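Local coordinates for penicillin-binding protein A (Mycobacterium tuberculosis, PDB 3UN7) that probably acts as a D,D-transpeptidase that cross-links the peptidoglycan of the mycobacterial cell wall and takes part in the control of cell length, at residues L245-V250 with E372-A377; T215-T219 with N231-C237; M272-F276 with R359-S363. All coordinates share one frame; numbering follows the deposited sequence.

Contact 1 of 3, residues L245-V250 with E372-A377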
loop_
_atom_site.group_PDB
_atom_site.type_symbol
_atom_site.label_atom_id
_atom_site.label_comp_id
_atom_site.label_asym_id
_atom_site.label_seq_id
_atom_site.Cartn_x
_atom_site.Cartn_y
_atom_site.Cartn_z
ATOM N N LEU A 245 -11.335 16.395 -20.570
ATOM C CA LEU A 245 -10.504 15.891 -19.482
ATOM C C LEU A 245 -11.220 14.745 -18.753
ATOM O O LEU A 245 -10.612 13.714 -18.506
ATOM C CB LEU A 245 -10.139 17.030 -18.513
ATOM C CG LEU A 245 -9.092 16.841 -17.403
ATOM C CD1 LEU A 245 -8.478 18.190 -17.019
ATOM C CD2 LEU A 245 -9.711 16.193 -16.197
ATOM N N ARG A 246 -12.502 14.905 -18.433
ATOM C CA ARG A 246 -13.250 13.822 -17.769
ATOM C C ARG A 246 -13.212 12.532 -18.586
ATOM O O ARG A 246 -12.957 11.450 -18.046
ATOM C CB ARG A 246 -14.706 14.217 -17.455
ATOM C CG ARG A 246 -15.558 13.059 -16.890
ATOM C CD ARG A 246 -16.677 12.591 -17.853
ATOM N NE ARG A 246 -17.136 11.210 -17.627
ATOM C CZ ARG A 246 -17.557 10.724 -16.456
ATOM N NH1 ARG A 246 -17.576 11.486 -15.363
ATOM N NH2 ARG A 246 -17.951 9.458 -16.367
ATOM N N GLU A 247 -13.493 12.647 -19.881
ATOM C CA GLU A 247 -13.491 11.483 -20.747
ATOM C C GLU A 247 -12.107 10.817 -20.777
ATOM O O GLU A 247 -12.009 9.600 -20.628
ATOM C CB GLU A 247 -13.969 11.849 -22.152
ATOM C CG GLU A 247 -14.302 10.643 -23.012
ATOM C CD GLU A 247 -15.076 11.000 -24.273
ATOM O OE1 GLU A 247 -14.809 12.067 -24.873
ATOM O OE2 GLU A 247 -15.953 10.204 -24.664
ATOM N N ALA A 248 -11.052 11.616 -20.945
ATOM C CA ALA A 248 -9.677 11.101 -20.954
ATOM C C ALA A 248 -9.342 10.374 -19.651
ATOM O O ALA A 248 -8.673 9.332 -19.662
ATOM C CB ALA A 248 -8.674 12.225 -21.195
ATOM N N PHE A 249 -9.802 10.919 -18.529
ATOM C CA PHE A 249 -9.542 10.281 -17.237
ATOM C C PHE A 249 -10.215 8.914 -17.148
ATOM O O PHE A 249 -9.567 7.924 -16.816
ATOM C CB PHE A 249 -9.998 11.169 -16.071
ATOM C CG PHE A 249 -9.607 10.643 -14.720
ATOM C CD1 PHE A 249 -8.435 11.073 -14.113
ATOM C CD2 PHE A 249 -10.408 9.705 -14.055
ATOM C CE1 PHE A 249 -8.071 10.597 -12.863
ATOM C CE2 PHE A 249 -10.039 9.207 -12.804
ATOM C CZ PHE A 249 -8.872 9.659 -12.212
ATOM N N VAL A 250 -11.514 8.851 -17.435
ATOM C CA VAL A 250 -12.218 7.584 -17.272
ATOM C C VAL A 250 -11.724 6.537 -18.269
ATOM O O VAL A 250 -11.606 5.360 -17.930
ATOM C CB VAL A 250 -13.778 7.724 -17.229
ATOM C CG1 VAL A 250 -14.181 8.845 -16.281
ATOM C CG2 VAL A 250 -14.347 7.956 -18.587
ATOM N N GLU A 372 -15.564 11.999 -8.289
ATOM C CA GLU A 372 -16.495 11.851 -9.405
ATOM C C GLU A 372 -15.803 11.224 -10.625
ATOM O O GLU A 372 -16.354 10.338 -11.280
ATOM C CB GLU A 372 -17.068 13.231 -9.727
ATOM C CG GLU A 372 -17.744 13.418 -11.077
ATOM C CD GLU A 372 -17.655 14.879 -11.548
ATOM O OE1 GLU A 372 -17.466 15.094 -12.779
ATOM O OE2 GLU A 372 -17.749 15.798 -10.679
ATOM N N LEU A 373 -14.584 11.670 -10.904
ATOM C CA LEU A 373 -13.794 11.116 -12.002
ATOM C C LEU A 373 -13.507 9.630 -11.770
ATOM O O LEU A 373 -13.608 8.812 -12.681
ATOM C CB LEU A 373 -12.482 11.909 -12.150
ATOM C CG LEU A 373 -12.632 13.329 -12.725
ATOM C CD1 LEU A 373 -11.285 14.036 -12.898
ATOM C CD2 LEU A 373 -13.334 13.278 -14.054
ATOM N N MET A 374 -13.160 9.304 -10.534
ATOM C CA MET A 374 -12.844 7.943 -10.132
ATOM C C MET A 374 -14.075 7.041 -10.057
ATOM O O MET A 374 -13.997 5.853 -10.371
ATOM C CB MET A 374 -12.060 7.965 -8.812
ATOM C CG MET A 374 -10.646 8.471 -8.993
ATOM S SD MET A 374 -9.740 8.628 -7.431
ATOM C CE MET A 374 -9.459 6.903 -7.000
ATOM N N VAL A 375 -15.214 7.598 -9.668
ATOM C CA VAL A 375 -16.493 6.869 -9.807
ATOM C C VAL A 375 -16.752 6.528 -11.290
ATOM O O VAL A 375 -17.158 5.406 -11.629
ATOM C CB VAL A 375 -17.683 7.647 -9.192
ATOM C CG1 VAL A 375 -19.030 7.047 -9.628
ATOM C CG2 VAL A 375 -17.570 7.645 -7.655
ATOM N N GLY A 376 -16.478 7.490 -12.168
ATOM C CA GLY A 376 -16.630 7.270 -13.609
ATOM C C GLY A 376 -15.684 6.199 -14.132
ATOM O O GLY A 376 -16.103 5.330 -14.898
ATOM N N ALA A 377 -14.409 6.271 -13.742
ATOM C CA ALA A 377 -13.415 5.262 -14.147
ATOM C C ALA A 377 -13.792 3.848 -13.679
ATOM O O ALA A 377 -13.621 2.874 -14.425
ATOM C CB ALA A 377 -12.046 5.632 -13.627
#
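Leu373 is wedged between Phe249 and Arg246 and takes the largest share of the packing between 245-250 and 372-377. Its CB sits over one face of the Phe249 ring, off toward the rim, in a CH-pi contact 3.9 Å from the ring centroid. Its CD2 meets the aliphatic start of Arg246, 3.6 Å from CG, as the two side chains slide past each other in opposite directions. The other branch, CD1, turns to Leu245 and reaches its CD2. Farther round the ring, Phe249 CZ touches Met374 CG at 3.9 Å; CE2 also comes within 4.2 Å of Ala377 CB.

The contact closes in most at Val250 and Ala377, whose CA atoms are 4.1 Å apart. Val250 CG1 lies anti to its carbonyl carbon (chi1 -47°), and this puts it on the backbone of the opposite helix, 3.6 Å from Ala377 N, and equally close to Leu373 O. Gly376, with no side chain, leaves room here for both this methyl and the guanidinium of Arg246, whose NH2 lies 3.8 Å from Gly376 CA. Val250 CG1 also lies against one face of that guanidinium, toward its rim. Arg246 NH1 and Glu372 OE1 are opposite charges too far apart for a salt bridge, though they may still attract weakly, and no hydrogen bond joins the segments, so apolar packing carries the contact.

The two segments cross at -49°, their axes 8.9 Å apart at closest approach. Helix 196-205 packs against the same cluster through Thr200, which touches Leu245, Phe249 and Leu373, while Phe257 of helix 254-264 and Lys395 of strand 393-399 also touch Phe249. Met374 touches Ala393 of that edge strand, so helix 245-251 packs on a helix that itself meets the five-stranded antiparallel sheet.

Contact 2 of 3, residues T215-T219 with N231-C237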
loop_
_atom_site.group_PDB
_atom_site.type_symbol
_atom_site.label_atom_id
_atom_site.label_comp_id
_atom_site.label_asym_id
_atom_site.label_seq_id
_atom_site.Cartn_x
_atom_site.Cartn_y
_atom_site.Cartn_z
ATOM N N THR A 215 -6.125 16.297 -26.579
ATOM C CA THR A 215 -5.909 15.427 -27.736
ATOM C C THR A 215 -6.451 14.012 -27.531
ATOM O O THR A 215 -6.343 13.435 -26.445
ATOM C CB THR A 215 -4.426 15.378 -28.193
ATOM O OG1 THR A 215 -4.321 14.521 -29.333
ATOM C CG2 THR A 215 -3.502 14.863 -27.088
ATOM N N ALA A 216 -7.063 13.487 -28.588
ATOM C CA ALA A 216 -7.544 12.119 -28.617
ATOM C C ALA A 216 -6.591 11.253 -29.438
ATOM O O ALA A 216 -6.831 10.059 -29.601
ATOM C CB ALA A 216 -8.954 12.068 -29.199
ATOM N N ALA A 217 -5.508 11.864 -29.930
ATOM C CA ALA A 217 -4.525 11.218 -30.816
ATOM C C ALA A 217 -3.940 9.938 -30.228
ATOM O O ALA A 217 -3.657 9.895 -29.036
ATOM C CB ALA A 217 -3.390 12.204 -31.185
ATOM N N PRO A 218 -3.758 8.896 -31.068
ATOM C CA PRO A 218 -3.203 7.609 -30.641
ATOM C C PRO A 218 -1.713 7.662 -30.276
ATOM O O PRO A 218 -1.243 6.807 -29.534
ATOM C CB PRO A 218 -3.425 6.712 -31.862
ATOM C CG PRO A 218 -3.457 7.642 -33.017
ATOM C CD PRO A 218 -4.101 8.891 -32.506
ATOM N N THR A 219 -0.983 8.644 -30.803
ATOM C CA THR A 219 0.412 8.878 -30.410
ATOM C C THR A 219 0.685 10.371 -30.244
ATOM O O THR A 219 -0.008 11.201 -30.832
ATOM C CB THR A 219 1.449 8.295 -31.410
ATOM O OG1 THR A 219 1.396 9.018 -32.650
ATOM C CG2 THR A 219 1.228 6.800 -31.648
ATOM N N ASN A 231 -1.154 5.651 -26.729
ATOM C CA ASN A 231 -2.246 5.170 -25.902
ATOM C C ASN A 231 -2.131 3.661 -25.794
ATOM O O ASN A 231 -1.681 2.994 -26.725
ATOM C CB ASN A 231 -3.604 5.527 -26.522
ATOM C CG ASN A 231 -3.983 6.988 -26.334
ATOM O OD1 ASN A 231 -3.413 7.697 -25.506
ATOM N ND2 ASN A 231 -4.968 7.441 -27.107
ATOM N N TYR A 232 -2.511 3.130 -24.643
ATOM C CA TYR A 232 -2.578 1.689 -24.457
ATOM C C TYR A 232 -3.427 1.069 -25.574
ATOM O O TYR A 232 -4.538 1.530 -25.859
ATOM C CB TYR A 232 -3.146 1.383 -23.076
ATOM C CG TYR A 232 -3.686 -0.012 -22.916
ATOM C CD1 TYR A 232 -2.831 -1.113 -22.875
ATOM C CD2 TYR A 232 -5.055 -0.228 -22.795
ATOM C CE1 TYR A 232 -3.331 -2.403 -22.725
ATOM C CE2 TYR A 232 -5.563 -1.506 -22.650
ATOM C CZ TYR A 232 -4.702 -2.590 -22.611
ATOM O OH TYR A 232 -5.219 -3.857 -22.465
ATOM N N GLY A 233 -2.880 0.052 -26.231
ATOM C CA GLY A 233 -3.550 -0.585 -27.364
ATOM C C GLY A 233 -3.412 0.150 -28.686
ATOM O O GLY A 233 -3.862 -0.347 -29.722
ATOM N N GLY A 234 -2.804 1.335 -28.653
ATOM C CA GLY A 234 -2.577 2.144 -29.855
ATOM C C GLY A 234 -3.803 2.766 -30.512
ATOM O O GLY A 234 -3.754 3.175 -31.678
ATOM N N ALA A 235 -4.905 2.847 -29.772
ATOM C CA ALA A 235 -6.143 3.393 -30.321
ATOM C C ALA A 235 -6.309 4.852 -29.904
ATOM O O ALA A 235 -5.819 5.243 -28.844
ATOM C CB ALA A 235 -7.344 2.560 -29.865
ATOM N N PRO A 236 -6.988 5.666 -30.742
ATOM C CA PRO A 236 -7.338 7.030 -30.349
ATOM C C PRO A 236 -8.270 7.028 -29.140
ATOM O O PRO A 236 -8.966 6.037 -28.908
ATOM C CB PRO A 236 -8.084 7.566 -31.573
ATOM C CG PRO A 236 -7.630 6.715 -32.701
ATOM C CD PRO A 236 -7.459 5.362 -32.106
ATOM N N CYS A 237 -8.283 8.124 -28.384
ATOM C CA CYS A 237 -9.090 8.203 -27.171
ATOM C C CYS A 237 -10.573 8.082 -27.480
ATOM O O CYS A 237 -11.304 7.375 -26.779
ATOM C CB CYS A 237 -8.808 9.495 -26.398
ATOM S SG CYS A 237 -9.458 9.492 -24.711
#
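Ala216 and Pro218 each lend a carbonyl oxygen to the loop 231-237, and these two backbone hydrogen bonds tie the two irregular segments together. Cys237 N donates to Ala216 O at 2.7 Å, with an N-H...O angle of 162°; the donor lies in the carbonyl plane, on a lone pair. Asn231 N gives a similarly straight bond to Pro218 O at 3.0 Å, but comes in tilted 31° from that carbonyl plane.

Side-chain hydrogen bonds shape each loop from within. Asn231 ND2 binds Ala235 O at 2.9 Å, with the acceptor almost exactly in the amide plane, so the amide spans its own loop and closes the turn through Gly233 and Gly234. Its CG is anti to the carbonyl carbon (chi1 -76°), which brings the amide beside Ala217 O, though at an angle too poor for a hydrogen bond. In the other segment Thr215 OG1 accepts from Ala217 N at 3.0 Å, forming an ST turn.

Van der Waals packing fills in between the bonds. Pro218 CB rests 3.6 Å from Gly234 O, and its CD meets CG of Pro236 at 4.2 Å, the two rings crossing at a slant. Deeper in, Ala216 CB packs on Cys237 CB at 3.8 Å.

Covalent and polar links then fix the pair to what lies beneath. Cys237 forms a disulfide with Cys253, and its carbonyl accepts from Lys251 NZ. Thr255 of helix 254-264 donates to both loops: its hydroxyl to Ala217 O, its backbone N to Asn231 OD1. With ND2 already held within the loop, both ends of the Asn231 amide are therefore engaged. The segments are the connections from strand 213-215 to 219-221 and from strand 228-230 to 242-244, laid together over the start of helix 254-264.

Contact 3 of 3, residues M272-F276 with R359-S363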
loop_
_atom_site.group_PDB
_atom_site.type_symbol
_atom_site.label_atom_id
_atom_site.label_comp_id
_atom_site.label_asym_id
_atom_site.label_seq_id
_atom_site.Cartn_x
_atom_site.Cartn_y
_atom_site.Cartn_z
ATOM N N MET A 272 2.143 19.086 -6.353
ATOM C CA MET A 272 1.002 18.204 -6.066
ATOM C C MET A 272 1.458 16.844 -5.544
ATOM O O MET A 272 0.872 16.308 -4.602
ATOM C CB MET A 272 0.070 18.051 -7.273
ATOM C CG MET A 272 -1.249 17.343 -6.928
ATOM S SD MET A 272 -2.172 18.167 -5.602
ATOM C CE MET A 272 -2.568 19.731 -6.367
ATOM N N ALA A 273 2.497 16.286 -6.168
ATOM C CA ALA A 273 3.133 15.056 -5.682
ATOM C C ALA A 273 3.507 15.194 -4.204
ATOM O O ALA A 273 3.218 14.317 -3.407
ATOM C CB ALA A 273 4.368 14.727 -6.529
ATOM N N ARG A 274 4.135 16.315 -3.849
ATOM C CA ARG A 274 4.522 16.601 -2.468
ATOM C C ARG A 274 3.302 16.726 -1.547
ATOM O O ARG A 274 3.296 16.189 -0.434
ATOM C CB ARG A 274 5.367 17.875 -2.400
ATOM C CG ARG A 274 6.243 17.973 -1.161
ATOM C CD ARG A 274 7.603 17.291 -1.375
ATOM N NE ARG A 274 8.556 18.110 -2.147
ATOM C CZ ARG A 274 8.723 18.049 -3.470
ATOM N NH1 ARG A 274 7.997 17.218 -4.222
ATOM N NH2 ARG A 274 9.617 18.830 -4.051
ATOM N N ALA A 275 2.271 17.420 -2.022
ATOM C CA ALA A 275 1.035 17.580 -1.258
ATOM C C ALA A 275 0.429 16.212 -0.910
ATOM O O ALA A 275 -0.221 16.053 0.120
ATOM C CB ALA A 275 0.038 18.422 -2.036
ATOM N N PHE A 276 0.660 15.232 -1.782
ATOM C CA PHE A 276 0.136 13.891 -1.594
ATOM C C PHE A 276 1.139 12.949 -0.955
ATOM O O PHE A 276 0.947 11.734 -0.989
ATOM C CB PHE A 276 -0.344 13.311 -2.918
ATOM C CG PHE A 276 -1.762 13.643 -3.239
ATOM C CD1 PHE A 276 -2.806 12.905 -2.673
ATOM C CD2 PHE A 276 -2.064 14.687 -4.097
ATOM C CE1 PHE A 276 -4.147 13.199 -2.991
ATOM C CE2 PHE A 276 -3.405 14.996 -4.423
ATOM C CZ PHE A 276 -4.439 14.256 -3.863
ATOM N N ARG A 359 -1.867 16.473 6.768
ATOM C CA ARG A 359 -1.755 17.487 5.722
ATOM C C ARG A 359 -3.036 17.571 4.895
ATOM O O ARG A 359 -3.702 16.559 4.679
ATOM C CB ARG A 359 -0.577 17.120 4.815
ATOM C CG ARG A 359 -0.278 18.105 3.705
ATOM C CD ARG A 359 0.827 17.559 2.811
ATOM N NE ARG A 359 1.786 18.594 2.393
ATOM C CZ ARG A 359 1.497 19.691 1.682
ATOM N NH1 ARG A 359 0.248 19.970 1.288
ATOM N NH2 ARG A 359 2.477 20.528 1.368
ATOM N N ARG A 360 -3.400 18.772 4.451
ATOM C CA ARG A 360 -4.396 18.894 3.398
ATOM C C ARG A 360 -3.682 18.894 2.047
ATOM O O ARG A 360 -2.876 19.789 1.757
ATOM C CB ARG A 360 -5.265 20.150 3.543
ATOM C CG ARG A 360 -6.239 20.307 2.378
ATOM C CD ARG A 360 -7.282 21.407 2.568
ATOM N NE ARG A 360 -8.399 20.999 3.424
ATOM C CZ ARG A 360 -9.366 20.143 3.079
ATOM N NH1 ARG A 360 -10.330 19.873 3.952
ATOM N NH2 ARG A 360 -9.383 19.557 1.879
ATOM N N ALA A 361 -3.982 17.884 1.229
ATOM C CA ALA A 361 -3.342 17.738 -0.071
ATOM C C ALA A 361 -4.032 18.594 -1.121
ATOM O O ALA A 361 -3.392 19.146 -2.014
ATOM C CB ALA A 361 -3.364 16.284 -0.499
ATOM N N VAL A 362 -5.345 18.700 -0.994
ATOM C CA VAL A 362 -6.177 19.221 -2.061
ATOM C C VAL A 362 -7.454 19.763 -1.407
ATOM O O VAL A 362 -7.855 19.286 -0.341
ATOM C CB VAL A 362 -6.424 18.058 -3.082
ATOM C CG1 VAL A 362 -7.790 17.383 -2.900
ATOM C CG2 VAL A 362 -6.159 18.501 -4.469
ATOM N N SER A 363 -8.070 20.778 -2.019
ATOM C CA SER A 363 -9.279 21.395 -1.477
ATOM C C SER A 363 -10.425 20.375 -1.488
ATOM O O SER A 363 -10.343 19.376 -2.211
ATOM C CB SER A 363 -9.657 22.607 -2.322
ATOM O OG SER A 363 -10.061 22.195 -3.613
#
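Ala361 points its methyl group squarely at the ring of Phe276. CB stands over the centre of one face, 3.9 Å from the centroid and only 2° off the ring normal, a CH-pi contact nearly equidistant from all six ring carbons. The same methyl also presses on the last turn of the helix, 3.2 Å from Ala275 O. This is the tight side of the contact, where the CA atoms of Ala275 and Ala361 come within 4.5 Å. Beyond it Met272, its chain bent at chi2 and chi3, brings SD round to 4.2 Å from Val362 CG2, while Val362 CB approaches CZ of Phe276 obliquely.

The outer side belongs to Arg359, an exposed residue that packs without a hydrogen bond across the contact. Its CG is anti to the backbone N (chi1 -177°) and a bend at chi3 lays the guanidinium over the helix end, one face against Ala275 CA. CD meanwhile passes 3.3 Å from Ala275 O. Within its own segment the group makes a weak bond from NH1 to Arg360 O. Arg360 itself turns away from the helix and gives NH2 to Val362 O at 2.7 Å, and also to Gly330 O, across the bend that leads to Ser363, the N-cap of helix 364-379.

Far from the annotated sites, the contact sets the C-terminal end of helix 266-275 against the end of strand 357-360, which pairs with strand 332-334. Met272 and Phe276 also touch helix 196-205, and Thr326 of helix 317-328 meets both Phe276 and Ala361.

All three contacts belong to the transpeptidase domain. Contacts 1 and 2, with centres about 16 Å apart, touch where Cys237 SG lies 4.1 Å from Ala248 CA, and each approaches the probable acyl-ester nucleophile: the side chains of Phe249 and Asn231 are each about 9 Å from that of Ser193. Contact 3 lies away from the annotated sites; its centre is about 20 Å from that of contact 1 and about 30 Å from that of contact 2. It is nonetheless tied to contact 1 in sequence, since strand 357-360 leads into helix 364-379, and in space, since helix 196-205 packs against side chains of both.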